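Putative aldehyde dehydrogenase (Burkholderia cenocepacia, PDB 4YWE) is a member of the aldehyde dehydrogenase family that probably oxidises aldehydes with NAD or NADP as electron acceptor. Local coordinates at residues P34-Q38 and P365-Y370; P39-I43 and A186-V190; A311-N315 and A355-Q359; V340-L344 and Q371-L376. One frame throughout, in Å; residues are numbered along the deposited sequence.

Interaction 1 (P34-Q38 and P365-Y370); sequences PSDGQ and PESGFY
Three successive carbonyls of one loop, those of Pro34, Ser35 and Asp36, each accept a hydrogen bond from the other loop, although neither segment is regular helix or strand. The shortest is Tyr370 OH to Ser35 O at 2.5 Å; Ser367 OG donates to Asp36 O at 2.6 Å; Phe369 N to Pro34 O, at 3.4 Å with an N-H...O angle of 168°, is weak. The backbones come closest at Asp36 and Gly368, whose CA atoms are 4.2 Å apart. Residues 34-38 link strands 28-33 and 38-44 of a two-stranded antiparallel hairpin, and the turn includes a G1 beta bulge, Gly37 and Gln38 both facing Asp33. Gly37 has phi/psi of 71/23°, and a CB there would clash with Ser367 O. Asp36, chi1 p, closes an Asx turn, its OD1 3.0 Å from Gln38 N. Opposite, Pro365 to Gly368 form a type I turn, with Gly368 N 3.2 Å from Pro365 O. Gly368 (-72/165°) is also confined: a CB would run into Ser35 O. Apolar contact flanks the polar one: Pro34 CB lies 3.9 Å from Phe369 CD2 and Gly37 CA 3.9 Å from Phe369 CE2, with the phenyl (chi1 -39°) also against Ala334 and Gln337 of helix 334-349. Ser35, chi1 m, turns its OG to Ser322 N. On the hairpin side, the side chain of Pro34 is about 4 Å from the bound calcium ion.

Interaction 2 (P39-I43 and A186-V190); sequences PFATI and ACLSV
A beta-hairpin strand here covers the first turn of a helix in the aldehyde dehydrogenase fold: 39-43 belongs to strand 38-44, and the segment 186-190 leads into helix 188-200. The contact is entirely apolar, burying 191 Å² over both sides, and the backbones stay well apart, the closest CA atoms being those of Ile43 and Leu188 at 8.1 Å. Leu188 is the main bump. With chi1 m and chi2 t its end reaches the strand, where Phe40, Ala41 and Ile43 form the hollow that receives it: CD1 lies 3.9 Å from Phe40 CE2 and 4.1 Å from Ala41 CB. The small methyl of Ala41 forms the floor between the two larger side chains. A classic beta bulge, Phe40 and Ala41 both facing Val31, accompanies this shape; Phe40 has phi/psi of -135/-6° and chi1 p, which brings its ring end close to Leu188. Ile95 of helix 89-100 also touches Leu188. Cys187 is the N-cap residue (phi/psi -157/8°), and Asp99, a ligand of the bound calcium, accepts hydrogen bonds at OD2 from the backbone N of both Cys187 and Leu188, placing the helix start beside the metal site. Ile43, chi1 p and chi2 t, projects a second bump: its CG2 is 3.9 Å from Leu188 CD2, while its extended CD1 meets Cys187 SG at 3.8 Å.

Interaction 3 (A311-N315 and A355-Q359); sequences ATAFN and AAHGQ
This is a close helix-on-strand contact at the edge region of the mixed sheet that contains strand 354-360, far from the annotated metal and active sites. The axes of helix 311-315 and strand 355-357 approach to 6.4 Å and run nearly parallel, at 19°. Small residues permit that spacing: CA atoms are 4.9 Å apart for Ala311 and Ala356, and 4.8 Å for Asn315 and Gly358. Ala356, its CB directed at the helix, is the centre of the contact. That CB lies 3.2 Å from Ala311 O, 3.8 Å from Ala311 CB, 4.0 Å from Phe314 CB and 3.4 Å from Asn315 OD1. Farther along, Phe314 O rests 3.2 Å from Gly358 CA, so backbone meets backbone without a side chain between. Ala355 (-62/-41°) and Ala356 (-165/165°) form a classic beta bulge opposite Leu375. His357 turns its CB away from the helix, and its ND1 donates to Gly358 O at 2.6 Å. Phe314 starts toward the strand, but with chi1 at -95° its ring leads away, reaching Leu375 of strand 374-376 and Ile282 of helix 271-283. The helix thus lies over strands 354-360 and 374-376, with helix 271-283 at its flank.

Interaction 4 (V340-L344 and Q371-L376); sequences VWDFL and QAPALL
Leu344 and Gln371 dominate the contact between helix 334-349 and the chain entering strand 374-376. Leu344, in the mt rotamer (chi1 -63°, chi2 179°), points at the strand and divides its methyls: CD1 is 3.8 Å from Gln371 NE2, whereas CD2 is 4.2 Å from Ala374 CB and 4.0 Å from Leu376 CD1. Gln371 starts at chi1 t, then folds at chi2 64° and chi3 66°, so that NE2 donates to Ala372 O at 2.8 Å. Its CG packs 3.9 Å from Val340 CG1 (chi1 t), and its OE1 lies 3.1 Å from Trp341 NE1, at the indole edge. Trp341 reaches there with chi1 m and chi2 -14°. Spacing is wide, with CA atoms 8.2 Å apart for Val340 and Gln371 and 8.6 Å for Leu344 and Ala374, so the gap is filled by side chains. Val394 of strand 394-400 touches Val340, Leu344 and Leu376, while Leu375, alternating to the other face of strand 374-376, packs on helix 303-315.

In the fold
From the N terminus, the hairpin turn 34-38 opens interaction 1, whose loop closes only at 365-370. Nested within it, interaction 2 joins 39-43 to 186-190, tying the hairpin's second strand to helix 188-200 near the calcium. Interaction 3, also nested in that loop but in series after interaction 2, closes 311-315 on 355-359. Interaction 4 opens at 340-344 and closes at 371-376, crossing both interaction 3 and interaction 1. Interactions 3 and 4 touch through neighbouring strands, Ala356 O lying 2.8 Å from Leu375 N, and place helices on opposite faces of one sheet. Interaction 1 bridges the loop between strands 354-360 and 374-376 to the N-terminal hairpin.

Interaction 1 (P34-Q38 and P365-Y370)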
loop_
_atom_site.group_PDB
_atom_site.type_symbol
_atom_site.label_atom_id
_atom_site.label_comp_id
_atom_site.label_asym_id
_atom_site.label_seq_id
_atom_site.Cartn_x
_atom_site.Cartn_y
_atom_site.Cartn_z
ATOM N N PRO A 34 -23.145 33.846 21.257
ATOM C CA PRO A 34 -24.447 33.721 20.592
ATOM C C PRO A 34 -25.573 33.286 21.529
ATOM O O PRO A 34 -26.738 33.307 21.131
ATOM C CB PRO A 34 -24.189 32.657 19.524
ATOM C CG PRO A 34 -23.077 31.841 20.072
ATOM C CD PRO A 34 -22.206 32.790 20.840
ATOM N N SER A 35 -25.231 32.899 22.753
ATOM C CA SER A 35 -26.240 32.510 23.732
ATOM C C SER A 35 -27.009 33.727 24.239
ATOM O O SER A 35 -28.187 33.627 24.578
ATOM C CB SER A 35 -25.597 31.763 24.903
ATOM O OG SER A 35 -25.187 30.464 24.511
ATOM N N ASP A 36 -26.337 34.874 24.288
ATOM C CA ASP A 36 -26.976 36.116 24.712
ATOM C C ASP A 36 -26.782 37.226 23.679
ATOM O O ASP A 36 -27.352 38.310 23.805
ATOM C CB ASP A 36 -26.439 36.561 26.078
ATOM C CG ASP A 36 -24.921 36.548 26.149
ATOM O OD1 ASP A 36 -24.263 36.767 25.111
ATOM O OD2 ASP A 36 -24.383 36.320 27.254
ATOM N N GLY A 37 -25.971 36.946 22.662
ATOM C CA GLY A 37 -25.723 37.898 21.594
ATOM C C GLY A 37 -24.887 39.092 22.013
ATOM O O GLY A 37 -24.933 40.143 21.374
ATOM N N GLN A 38 -24.114 38.927 23.081
ATOM C CA GLN A 38 -23.324 40.024 23.628
ATOM C C GLN A 38 -21.824 39.809 23.435
ATOM O O GLN A 38 -21.329 38.691 23.572
ATOM C CB GLN A 38 -23.632 40.210 25.117
ATOM C CG GLN A 38 -25.097 40.478 25.413
ATOM C CD GLN A 38 -25.635 41.669 24.647
ATOM O OE1 GLN A 38 -24.992 42.717 24.572
ATOM N NE2 GLN A 38 -26.819 41.514 24.067
ATOM N N PRO A 365 -32.189 33.736 26.767
ATOM C CA PRO A 365 -32.061 35.153 26.402
ATOM C C PRO A 365 -32.747 35.514 25.086
ATOM O O PRO A 365 -32.559 34.830 24.079
ATOM C CB PRO A 365 -30.548 35.344 26.292
ATOM C CG PRO A 365 -29.987 34.346 27.236
ATOM C CD PRO A 365 -30.889 33.148 27.136
ATOM N N GLU A 366 -33.536 36.582 25.108
ATOM C CA GLU A 366 -34.257 37.036 23.924
ATOM C C GLU A 366 -33.295 37.566 22.866
ATOM O O GLU A 366 -33.542 37.434 21.667
ATOM C CB GLU A 366 -35.274 38.116 24.299
ATOM N N SER A 367 -32.196 38.159 23.318
ATOM C CA SER A 367 -31.199 38.726 22.417
ATOM C C SER A 367 -30.360 37.636 21.754
ATOM O O SER A 367 -29.609 37.903 20.815
ATOM C CB SER A 367 -30.295 39.703 23.170
ATOM O OG SER A 367 -29.763 39.105 24.340
ATOM N N GLY A 368 -30.488 36.410 22.250
ATOM C CA GLY A 368 -29.792 35.279 21.666
ATOM C C GLY A 368 -30.378 34.882 20.326
ATOM O O GLY A 368 -31.485 35.294 19.979
ATOM N N PHE A 369 -29.636 34.080 19.570
ATOM C CA PHE A 369 -30.077 33.659 18.246
ATOM C C PHE A 369 -30.556 32.211 18.276
ATOM O O PHE A 369 -29.904 31.317 17.736
ATOM C CB PHE A 369 -28.945 33.828 17.231
ATOM C CG PHE A 369 -28.127 35.067 17.444
ATOM C CD1 PHE A 369 -28.636 36.314 17.118
ATOM C CD2 PHE A 369 -26.849 34.987 17.973
ATOM C CE1 PHE A 369 -27.884 37.459 17.317
ATOM C CE2 PHE A 369 -26.093 36.128 18.172
ATOM C CZ PHE A 369 -26.611 37.365 17.844
ATOM N N TYR A 370 -31.707 31.990 18.904
ATOM C CA TYR A 370 -32.213 30.640 19.113
ATOM C C TYR A 370 -33.175 30.199 18.015
ATOM O O TYR A 370 -34.023 30.970 17.563
ATOM C CB TYR A 370 -32.891 30.541 20.481
ATOM C CG TYR A 370 -31.935 30.761 21.631
ATOM C CD1 TYR A 370 -31.156 29.720 22.119
ATOM C CD2 TYR A 370 -31.799 32.011 22.219
ATOM C CE1 TYR A 370 -30.275 29.916 23.163
ATOM C CE2 TYR A 370 -30.919 32.217 23.267
ATOM C CZ TYR A 370 -30.160 31.164 23.734
ATOM O OH TYR A 370 -29.283 31.361 24.774
#

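Interaction 2 (P39-I43 and A186-V190)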
loop_
_atom_site.group_PDB
_atom_site.type_symbol
_atom_site.label_atom_id
_atom_site.label_comp_id
_atom_site.label_asym_id
_atom_site.label_seq_id
_atom_site.Cartn_x
_atom_site.Cartn_y
_atom_site.Cartn_z
ATOM N N PRO A 39 -21.098 40.890 23.111
ATOM C CA PRO A 39 -19.637 40.858 22.988
ATOM C C PRO A 39 -18.952 40.622 24.330
ATOM O O PRO A 39 -19.334 41.242 25.323
ATOM C CB PRO A 39 -19.296 42.252 22.442
ATOM C CG PRO A 39 -20.575 42.773 21.869
ATOM C CD PRO A 39 -21.652 42.199 22.730
ATOM N N PHE A 40 -17.956 39.741 24.359
ATOM C CA PHE A 40 -17.240 39.450 25.596
ATOM C C PHE A 40 -15.730 39.425 25.379
ATOM O O PHE A 40 -14.960 39.313 26.334
ATOM C CB PHE A 40 -17.706 38.116 26.190
ATOM C CG PHE A 40 -17.389 36.921 25.333
ATOM C CD1 PHE A 40 -18.241 36.536 24.312
ATOM C CD2 PHE A 40 -16.244 36.175 25.559
ATOM C CE1 PHE A 40 -17.954 35.435 23.527
ATOM C CE2 PHE A 40 -15.951 35.073 24.777
ATOM C CZ PHE A 40 -16.807 34.702 23.760
ATOM N N ALA A 41 -15.312 39.532 24.122
ATOM C CA ALA A 41 -13.892 39.519 23.787
ATOM C C ALA A 41 -13.643 40.179 22.436
ATOM O O ALA A 41 -14.582 40.567 21.743
ATOM C CB ALA A 41 -13.360 38.093 23.785
ATOM N N THR A 42 -12.371 40.309 22.074
ATOM C CA THR A 42 -11.987 40.873 20.782
ATOM C C THR A 42 -10.855 40.071 20.150
ATOM O O THR A 42 -10.019 39.501 20.852
ATOM C CB THR A 42 -11.538 42.344 20.904
ATOM O OG1 THR A 42 -10.449 42.436 21.832
ATOM C CG2 THR A 42 -12.682 43.232 21.376
ATOM N N ILE A 43 -10.832 40.031 18.822
ATOM C CA ILE A 43 -9.735 39.409 18.092
ATOM C C ILE A 43 -9.084 40.441 17.184
ATOM O O ILE A 43 -9.696 41.452 16.839
ATOM C CB ILE A 43 -10.210 38.189 17.278
ATOM C CG1 ILE A 43 -11.393 38.570 16.386
ATOM C CG2 ILE A 43 -10.577 37.040 18.202
ATOM C CD1 ILE A 43 -11.926 37.423 15.552
ATOM N N ALA A 186 -16.050 32.568 15.223
ATOM C CA ALA A 186 -15.593 31.698 16.308
ATOM C C ALA A 186 -14.183 31.178 16.040
ATOM O O ALA A 186 -13.969 30.407 15.104
ATOM C CB ALA A 186 -16.557 30.532 16.506
ATOM N N CYS A 187 -13.225 31.593 16.865
ATOM C CA CYS A 187 -11.841 31.167 16.678
ATOM C C CYS A 187 -11.005 31.241 17.953
ATOM O O CYS A 187 -9.790 31.040 17.912
ATOM C CB CYS A 187 -11.174 32.009 15.588
ATOM S SG CYS A 187 -11.057 33.777 15.951
ATOM N N LEU A 188 -11.645 31.520 19.083
ATOM C CA LEU A 188 -10.917 31.685 20.338
ATOM C C LEU A 188 -10.296 30.377 20.824
ATOM O O LEU A 188 -9.245 30.385 21.465
ATOM C CB LEU A 188 -11.832 32.258 21.422
ATOM C CG LEU A 188 -12.121 33.758 21.328
ATOM C CD1 LEU A 188 -12.861 34.239 22.568
ATOM C CD2 LEU A 188 -10.831 34.539 21.131
ATOM N N SER A 189 -10.942 29.258 20.517
ATOM C CA SER A 189 -10.429 27.956 20.926
ATOM C C SER A 189 -9.118 27.645 20.214
ATOM O O SER A 189 -8.176 27.142 20.825
ATOM C CB SER A 189 -11.456 26.857 20.647
ATOM O OG SER A 189 -11.681 26.710 19.255
ATOM N N VAL A 190 -9.064 27.962 18.924
ATOM C CA VAL A 190 -7.891 27.700 18.095
ATOM C C VAL A 190 -6.659 28.434 18.623
ATOM O O VAL A 190 -5.555 27.886 18.627
ATOM C CB VAL A 190 -8.167 28.083 16.626
ATOM C CG1 VAL A 190 -6.872 28.153 15.829
ATOM C CG2 VAL A 190 -9.138 27.096 15.996
#

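Interaction 3 (A311-N315 and A355-Q359)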
loop_
_atom_site.group_PDB
_atom_site.type_symbol
_atom_site.label_atom_id
_atom_site.label_comp_id
_atom_site.label_asym_id
_atom_site.label_seq_id
_atom_site.Cartn_x
_atom_site.Cartn_y
_atom_site.Cartn_z
ATOM N N ALA A 311 -41.706 13.050 14.784
ATOM C CA ALA A 311 -42.479 14.193 15.261
ATOM C C ALA A 311 -42.492 14.251 16.786
ATOM O O ALA A 311 -42.250 15.303 17.376
ATOM C CB ALA A 311 -43.898 14.136 14.720
ATOM N N THR A 312 -42.778 13.116 17.414
ATOM C CA THR A 312 -42.791 13.027 18.870
ATOM C C THR A 312 -41.418 13.371 19.441
ATOM O O THR A 312 -41.312 14.070 20.450
ATOM C CB THR A 312 -43.208 11.621 19.347
ATOM O OG1 THR A 312 -44.510 11.308 18.839
ATOM C CG2 THR A 312 -43.233 11.553 20.866
ATOM N N ALA A 313 -40.370 12.889 18.780
ATOM C CA ALA A 313 -39.001 13.149 19.214
ATOM C C ALA A 313 -38.652 14.632 19.107
ATOM O O ALA A 313 -38.020 15.194 20.003
ATOM C CB ALA A 313 -38.021 12.315 18.402
ATOM N N PHE A 314 -39.067 15.264 18.013
ATOM C CA PHE A 314 -38.769 16.676 17.792
ATOM C C PHE A 314 -39.508 17.584 18.771
ATOM O O PHE A 314 -38.994 18.634 19.154
ATOM C CB PHE A 314 -39.104 17.071 16.352
ATOM C CG PHE A 314 -37.928 17.008 15.418
ATOM C CD1 PHE A 314 -37.362 15.791 15.075
ATOM C CD2 PHE A 314 -37.386 18.167 14.885
ATOM C CE1 PHE A 314 -36.280 15.731 14.218
ATOM C CE2 PHE A 314 -36.304 18.113 14.026
ATOM C CZ PHE A 314 -35.750 16.893 13.694
ATOM N N ASN A 315 -40.708 17.178 19.179
ATOM C CA ASN A 315 -41.486 17.952 20.145
ATOM C C ASN A 315 -40.798 18.010 21.507
ATOM O O ASN A 315 -41.020 18.940 22.283
ATOM C CB ASN A 315 -42.892 17.364 20.303
ATOM C CG ASN A 315 -43.788 17.663 19.117
ATOM O OD1 ASN A 315 -43.680 18.718 18.492
ATOM N ND2 ASN A 315 -44.685 16.734 18.805
ATOM N N ALA A 355 -44.317 19.039 10.569
ATOM C CA ALA A 355 -44.831 17.946 11.389
ATOM C C ALA A 355 -44.631 18.217 12.875
ATOM O O ALA A 355 -45.513 17.940 13.686
ATOM C CB ALA A 355 -44.163 16.635 10.999
ATOM N N ALA A 356 -43.471 18.762 13.225
ATOM C CA ALA A 356 -43.154 19.049 14.617
ATOM C C ALA A 356 -41.969 19.993 14.739
ATOM O O ALA A 356 -41.226 20.207 13.783
ATOM C CB ALA A 356 -42.871 17.763 15.370
ATOM N N HIS A 357 -41.798 20.555 15.930
ATOM C CA HIS A 357 -40.644 21.389 16.226
ATOM C C HIS A 357 -40.371 21.401 17.723
ATOM O O HIS A 357 -41.272 21.176 18.529
ATOM C CB HIS A 357 -40.853 22.816 15.709
ATOM C CG HIS A 357 -41.960 23.555 16.394
ATOM N ND1 HIS A 357 -41.814 24.130 17.638
ATOM C CD2 HIS A 357 -43.231 23.817 16.007
ATOM C CE1 HIS A 357 -42.947 24.711 17.989
ATOM N NE2 HIS A 357 -43.823 24.536 17.015
ATOM N N GLY A 358 -39.121 21.659 18.092
ATOM C CA GLY A 358 -38.762 21.794 19.490
ATOM C C GLY A 358 -39.225 23.129 20.036
ATOM O O GLY A 358 -39.927 23.876 19.356
ATOM N N GLN A 359 -38.834 23.438 21.266
ATOM C CA GLN A 359 -39.178 24.729 21.842
ATOM C C GLN A 359 -38.015 25.310 22.630
ATOM O O GLN A 359 -37.359 24.614 23.406
ATOM C CB GLN A 359 -40.416 24.612 22.736
ATOM C CG GLN A 359 -40.951 25.955 23.218
ATOM C CD GLN A 359 -42.433 25.922 23.536
ATOM O OE1 GLN A 359 -43.005 24.859 23.776
ATOM N NE2 GLN A 359 -43.066 27.091 23.534
#

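Interaction 4 (V340-L344 and Q371-L376)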
loop_
_atom_site.group_PDB
_atom_site.type_symbol
_atom_site.label_atom_id
_atom_site.label_comp_id
_atom_site.label_asym_id
_atom_site.label_seq_id
_atom_site.Cartn_x
_atom_site.Cartn_y
_atom_site.Cartn_z
ATOM N N VAL A 340 -32.166 30.730 8.132
ATOM C CA VAL A 340 -33.000 29.588 8.486
ATOM C C VAL A 340 -34.471 29.998 8.463
ATOM O O VAL A 340 -35.329 29.241 8.006
ATOM C CB VAL A 340 -32.608 29.014 9.863
ATOM C CG1 VAL A 340 -33.551 27.886 10.263
ATOM C CG2 VAL A 340 -31.168 28.526 9.844
ATOM N N TRP A 341 -34.752 31.203 8.951
ATOM C CA TRP A 341 -36.108 31.742 8.945
ATOM C C TRP A 341 -36.674 31.824 7.531
ATOM O O TRP A 341 -37.853 31.552 7.309
ATOM C CB TRP A 341 -36.139 33.130 9.593
ATOM C CG TRP A 341 -36.041 33.110 11.085
ATOM C CD1 TRP A 341 -36.192 32.030 11.905
ATOM C CD2 TRP A 341 -35.770 34.228 11.941
ATOM N NE1 TRP A 341 -36.033 32.405 13.217
ATOM C CE2 TRP A 341 -35.772 33.749 13.266
ATOM C CE3 TRP A 341 -35.525 35.586 11.713
ATOM C CZ2 TRP A 341 -35.540 34.581 14.360
ATOM C CZ3 TRP A 341 -35.294 36.409 12.800
ATOM C CH2 TRP A 341 -35.303 35.904 14.107
ATOM N N ASP A 342 -35.827 32.204 6.580
ATOM C CA ASP A 342 -36.254 32.358 5.193
ATOM C C ASP A 342 -36.604 31.011 4.568
ATOM O O ASP A 342 -37.543 30.912 3.780
ATOM C CB ASP A 342 -35.171 33.058 4.372
ATOM C CG ASP A 342 -34.930 34.485 4.827
ATOM O OD1 ASP A 342 -35.770 35.018 5.582
ATOM O OD2 ASP A 342 -33.906 35.075 4.426
ATOM N N PHE A 343 -35.844 29.979 4.921
ATOM C CA PHE A 343 -36.142 28.624 4.468
ATOM C C PHE A 343 -37.494 28.158 4.996
ATOM O O PHE A 343 -38.331 27.662 4.241
ATOM C CB PHE A 343 -35.051 27.648 4.913
ATOM C CG PHE A 343 -33.903 27.539 3.956
ATOM C CD1 PHE A 343 -33.988 26.716 2.846
ATOM C CD2 PHE A 343 -32.733 28.247 4.171
ATOM C CE1 PHE A 343 -32.930 26.606 1.963
ATOM C CE2 PHE A 343 -31.671 28.141 3.291
ATOM C CZ PHE A 343 -31.770 27.319 2.188
ATOM N N LEU A 344 -37.701 28.327 6.299
ATOM C CA LEU A 344 -38.922 27.869 6.954
ATOM C C LEU A 344 -40.150 28.648 6.492
ATOM O O LEU A 344 -41.234 28.080 6.353
ATOM C CB LEU A 344 -38.777 27.971 8.475
ATOM C CG LEU A 344 -37.685 27.097 9.097
ATOM C CD1 LEU A 344 -37.621 27.295 10.604
ATOM C CD2 LEU A 344 -37.913 25.632 8.756
ATOM N N GLN A 371 -33.027 28.949 17.592
ATOM C CA GLN A 371 -33.889 28.364 16.576
ATOM C C GLN A 371 -34.184 26.909 16.917
ATOM O O GLN A 371 -33.281 26.071 16.943
ATOM C CB GLN A 371 -33.242 28.465 15.193
ATOM C CG GLN A 371 -33.964 27.677 14.112
ATOM C CD GLN A 371 -35.369 28.186 13.857
ATOM O OE1 GLN A 371 -35.560 29.304 13.380
ATOM N NE2 GLN A 371 -36.362 27.368 14.179
ATOM N N ALA A 372 -35.450 26.615 17.187
ATOM C CA ALA A 372 -35.865 25.262 17.530
ATOM C C ALA A 372 -35.759 24.342 16.319
ATOM O O ALA A 372 -36.051 24.757 15.198
ATOM C CB ALA A 372 -37.284 25.265 18.073
ATOM N N PRO A 373 -35.326 23.091 16.544
ATOM C CA PRO A 373 -35.268 22.097 15.468
ATOM C C PRO A 373 -36.635 21.877 14.837
ATOM O O PRO A 373 -37.629 21.809 15.554
ATOM C CB PRO A 373 -34.778 20.835 16.181
ATOM C CG PRO A 373 -34.037 21.342 17.371
ATOM C CD PRO A 373 -34.799 22.558 17.809
ATOM N N ALA A 374 -36.680 21.775 13.513
ATOM C CA ALA A 374 -37.950 21.677 12.807
ATOM C C ALA A 374 -38.014 20.434 11.930
ATOM O O ALA A 374 -37.066 20.116 11.212
ATOM C CB ALA A 374 -38.182 22.925 11.968
ATOM N N LEU A 375 -39.143 19.735 11.997
ATOM C CA LEU A 375 -39.378 18.568 11.159
ATOM C C LEU A 375 -40.481 18.849 10.148
ATOM O O LEU A 375 -41.639 19.041 10.521
ATOM C CB LEU A 375 -39.751 17.356 12.011
ATOM C CG LEU A 375 -40.214 16.126 11.226
ATOM C CD1 LEU A 375 -39.069 15.530 10.416
ATOM C CD2 LEU A 375 -40.815 15.092 12.160
ATOM N N LEU A 376 -40.120 18.872 8.870
ATOM C CA LEU A 376 -41.095 19.098 7.810
ATOM C C LEU A 376 -41.290 17.832 6.982
ATOM O O LEU A 376 -40.350 17.066 6.769
ATOM C CB LEU A 376 -40.667 20.262 6.913
ATOM C CG LEU A 376 -40.775 21.661 7.531
ATOM C CD1 LEU A 376 -39.550 22.001 8.372
ATOM C CD2 LEU A 376 -41.005 22.711 6.458
#